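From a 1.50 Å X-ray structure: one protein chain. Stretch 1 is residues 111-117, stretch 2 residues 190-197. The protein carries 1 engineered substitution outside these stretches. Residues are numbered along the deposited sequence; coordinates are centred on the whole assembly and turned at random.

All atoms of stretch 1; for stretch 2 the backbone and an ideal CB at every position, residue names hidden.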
# COMPACT_ATOMS: atom_id res chain seq x y z
N PRO A 111 0.63 -4.21 15.35
CA PRO A 111 1.45 -3.22 14.64
C PRO A 111 2.91 -3.09 15.09
O PRO A 111 3.61 -2.20 14.58
CB PRO A 111 0.68 -1.92 14.91
CG PRO A 111 0.14 -2.10 16.31
CD PRO A 111 -0.07 -3.59 16.49
N ALA A 112 3.37 -3.95 16.00
CA ALA A 112 4.76 -3.89 16.50
C ALA A 112 5.77 -3.96 15.36
O ALA A 112 6.82 -3.35 15.48
CB ALA A 112 5.06 -4.97 17.52
N CYS A 113 5.46 -4.69 14.28
CA CYS A 113 6.35 -4.79 13.12
C CYS A 113 6.57 -3.46 12.40
O CYS A 113 7.58 -3.29 11.71
CB CYS A 113 5.80 -5.80 12.11
SG CYS A 113 4.16 -5.37 11.48
N GLY A 114 5.62 -2.54 12.56
CA GLY A 114 5.63 -1.23 11.89
C GLY A 114 4.99 -1.35 10.52
O GLY A 114 5.06 -2.39 9.84
N GLU A 115 4.37 -0.26 10.09
CA GLU A 115 3.74 -0.16 8.80
C GLU A 115 3.93 1.23 8.25
O GLU A 115 3.72 2.21 8.95
CB GLU A 115 2.24 -0.46 8.94
CG GLU A 115 1.43 -0.36 7.63
CD GLU A 115 -0.08 -0.57 7.82
OE1 GLU A 115 -0.51 -1.20 8.81
OE2 GLU A 115 -0.88 -0.13 6.97
N ILE A 116 4.32 1.32 6.98
CA ILE A 116 4.45 2.60 6.28
C ILE A 116 3.45 2.57 5.14
O ILE A 116 3.63 1.80 4.19
CB ILE A 116 5.88 2.88 5.73
CG1 ILE A 116 6.96 2.72 6.83
CG2 ILE A 116 5.94 4.29 5.06
CD1 ILE A 116 8.39 2.80 6.31
N ASP A 117 2.40 3.38 5.24
CA ASP A 117 1.43 3.54 4.15
C ASP A 117 1.91 4.69 3.28
O ASP A 117 1.83 5.85 3.68
CB ASP A 117 0.02 3.78 4.69
CG ASP A 117 -0.46 2.67 5.61
OD1 ASP A 117 -0.20 1.49 5.30
OD2 ASP A 117 -1.10 2.94 6.64
N UNK A 190 11.38 2.75 17.21
CA UNK A 190 12.57 1.90 16.94
C UNK A 190 12.36 0.85 15.85
O UNK A 190 13.30 0.48 15.13
CB UNK A 190 12.99 1.19 18.23
N UNK A 191 11.12 0.39 15.71
CA UNK A 191 10.75 -0.60 14.69
C UNK A 191 10.99 -0.13 13.25
O UNK A 191 11.13 -0.95 12.34
CB UNK A 191 9.27 -0.97 14.85
N UNK A 192 11.06 1.19 13.05
CA UNK A 192 11.35 1.73 11.69
C UNK A 192 12.85 1.74 11.33
O UNK A 192 13.23 2.30 10.29
CB UNK A 192 10.81 3.16 11.58
N UNK A 193 13.67 1.10 12.16
CA UNK A 193 15.09 0.92 11.89
C UNK A 193 15.40 -0.50 11.39
O UNK A 193 16.53 -0.96 11.45
CB UNK A 193 15.90 1.22 13.15
N UNK A 194 14.38 -1.19 10.90
CA UNK A 194 14.49 -2.57 10.43
C UNK A 194 14.11 -2.68 8.95
O UNK A 194 13.69 -1.68 8.34
CB UNK A 194 13.60 -3.49 11.27
N UNK A 195 14.26 -3.88 8.37
CA UNK A 195 13.89 -4.11 6.97
C UNK A 195 12.38 -4.27 6.82
O UNK A 195 11.73 -4.92 7.65
CB UNK A 195 14.60 -5.35 6.43
N UNK A 196 11.84 -3.69 5.75
CA UNK A 196 10.41 -3.74 5.43
C UNK A 196 10.20 -4.27 4.01
O UNK A 196 11.02 -3.98 3.13
CB UNK A 196 9.78 -2.36 5.58
N UNK A 197 9.13 -5.03 3.77
CA UNK A 197 8.77 -5.48 2.41
C UNK A 197 7.62 -4.59 1.88
O UNK A 197 6.98 -3.86 2.67
CB UNK A 197 8.36 -6.95 2.41

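Position 190 opens a short 3-10 segment with phi/psi of -53/-30, angles open to almost any residue. Its ideal CB finds nothing of stretch 1 within 5.5 Å, so stretch 1 sets no rule, and small or polar residues would serve as well as others. It is Gly190, whose O accepts a hydrogen bond from the backbone N of position 193, 3.1 Å away.

Position 191 faces the turn that runs from Pro111 to Gly114. Its CB points toward stretch 1 and lies 3.5 Å from Ala112 O and 4.3 Å from Cys113 O. Two carbonyl oxygens invite a donor, so Lys, Arg or Gln would look natural; an acid would need partners elsewhere for its carboxylate. The deposited residue is Glu191, which shows that the obvious reading is not binding. Its chain, m at chi1 and chi2, packs its CG 2.9 Å from Ala112 O, a tight approach. Its OE1 stands 3.2 Å from the same Ala112 O, two acceptors with no hydrogen bond between them, and is satisfied elsewhere in the structure. A water lies 2.7 Å from Cys113 O and 2.9 Å from the backbone O of Glu191, placed to bridge the two.

At 192 the CB points sideways, with no stretch 1 atom within 5.5 Å. A short side chain would fall short; a long apolar one, such as Leu, Met or an aromatic, could reach Gly114 and Ile116. Phe192 does so with chi1 at m: its CZ comes 4.0 Å from Gly114 CA, and its CE1 3.8 Å from Ile116 CG1, while Glu115 O lies at the ring edge, 3.7 Å from CE1.

Positions 193, 194 and 195 have no contact with stretch 1, although the CB of 194 points toward it. Stretch 1 sets no rule at any of the three, and polar residues are among many that would do; they are Gln193, Asn194 and Glu195.

At 196 the extended backbone (-125/145) aims CB toward stretch 1, yet Ile116 CD1 is still 5.4 Å from it. The gap calls for something large and apolar, Leu, Met or Phe. Phe196 fills it. Ile116 CD1 sits over one face of the ring, Glu115 N lies at its edge, 3.9 Å from CE2, and that CE2 is 3.4 Å from Gly114 O. The fit depends on Gly114: an ideal CB there would lie 2.9 Å from Phe196 CZ, a clash, and its positive phi also favours glycine.

Position 197 is out of reach, so stretch 1 leaves the choice free; it is Phe197, chi1 p.

Stretch 2, residues 190-197: GEFQNEFF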
# COMPACT_ATOMS: atom_id res chain seq x y z
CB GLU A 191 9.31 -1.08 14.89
CG GLU A 191 9.12 -1.77 16.25
CD GLU A 191 9.82 -3.12 16.37
OE1 GLU A 191 9.95 -3.86 15.36
OE2 GLU A 191 10.25 -3.44 17.50
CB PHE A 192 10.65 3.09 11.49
CG PHE A 192 9.15 2.98 11.59
CD1 PHE A 192 8.39 2.52 10.49
CD2 PHE A 192 8.49 3.31 12.79
CE1 PHE A 192 7.00 2.41 10.59
CE2 PHE A 192 7.10 3.20 12.90
CZ PHE A 192 6.35 2.75 11.79
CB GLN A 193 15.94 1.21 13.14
CG GLN A 193 15.67 2.55 13.77
CD GLN A 193 16.18 3.70 12.95
OE1 GLN A 193 17.14 3.57 12.21
NE2 GLN A 193 15.54 4.84 13.08
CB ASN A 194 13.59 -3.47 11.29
CG ASN A 194 14.01 -3.53 12.77
OD1 ASN A 194 13.15 -3.55 13.67
ND2 ASN A 194 15.32 -3.57 13.03
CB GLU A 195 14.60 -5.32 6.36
CG GLU A 195 16.09 -5.11 6.21
CD GLU A 195 16.76 -6.04 5.22
OE1 GLU A 195 16.09 -6.71 4.42
OE2 GLU A 195 17.99 -6.10 5.23
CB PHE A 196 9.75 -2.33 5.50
CG PHE A 196 9.45 -1.80 6.90
CD1 PHE A 196 10.42 -1.71 7.91
CD2 PHE A 196 8.15 -1.35 7.19
CE1 PHE A 196 10.09 -1.22 9.18
CE2 PHE A 196 7.81 -0.85 8.44
CZ PHE A 196 8.77 -0.78 9.44
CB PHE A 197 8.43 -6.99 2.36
CG PHE A 197 7.28 -7.40 3.26
CD1 PHE A 197 5.93 -7.36 2.79
CD2 PHE A 197 7.51 -7.86 4.58
CE1 PHE A 197 4.87 -7.77 3.60
CE2 PHE A 197 6.44 -8.26 5.41
CZ PHE A 197 5.12 -8.21 4.91
O HOH W 1 10.24 -3.67 12.04
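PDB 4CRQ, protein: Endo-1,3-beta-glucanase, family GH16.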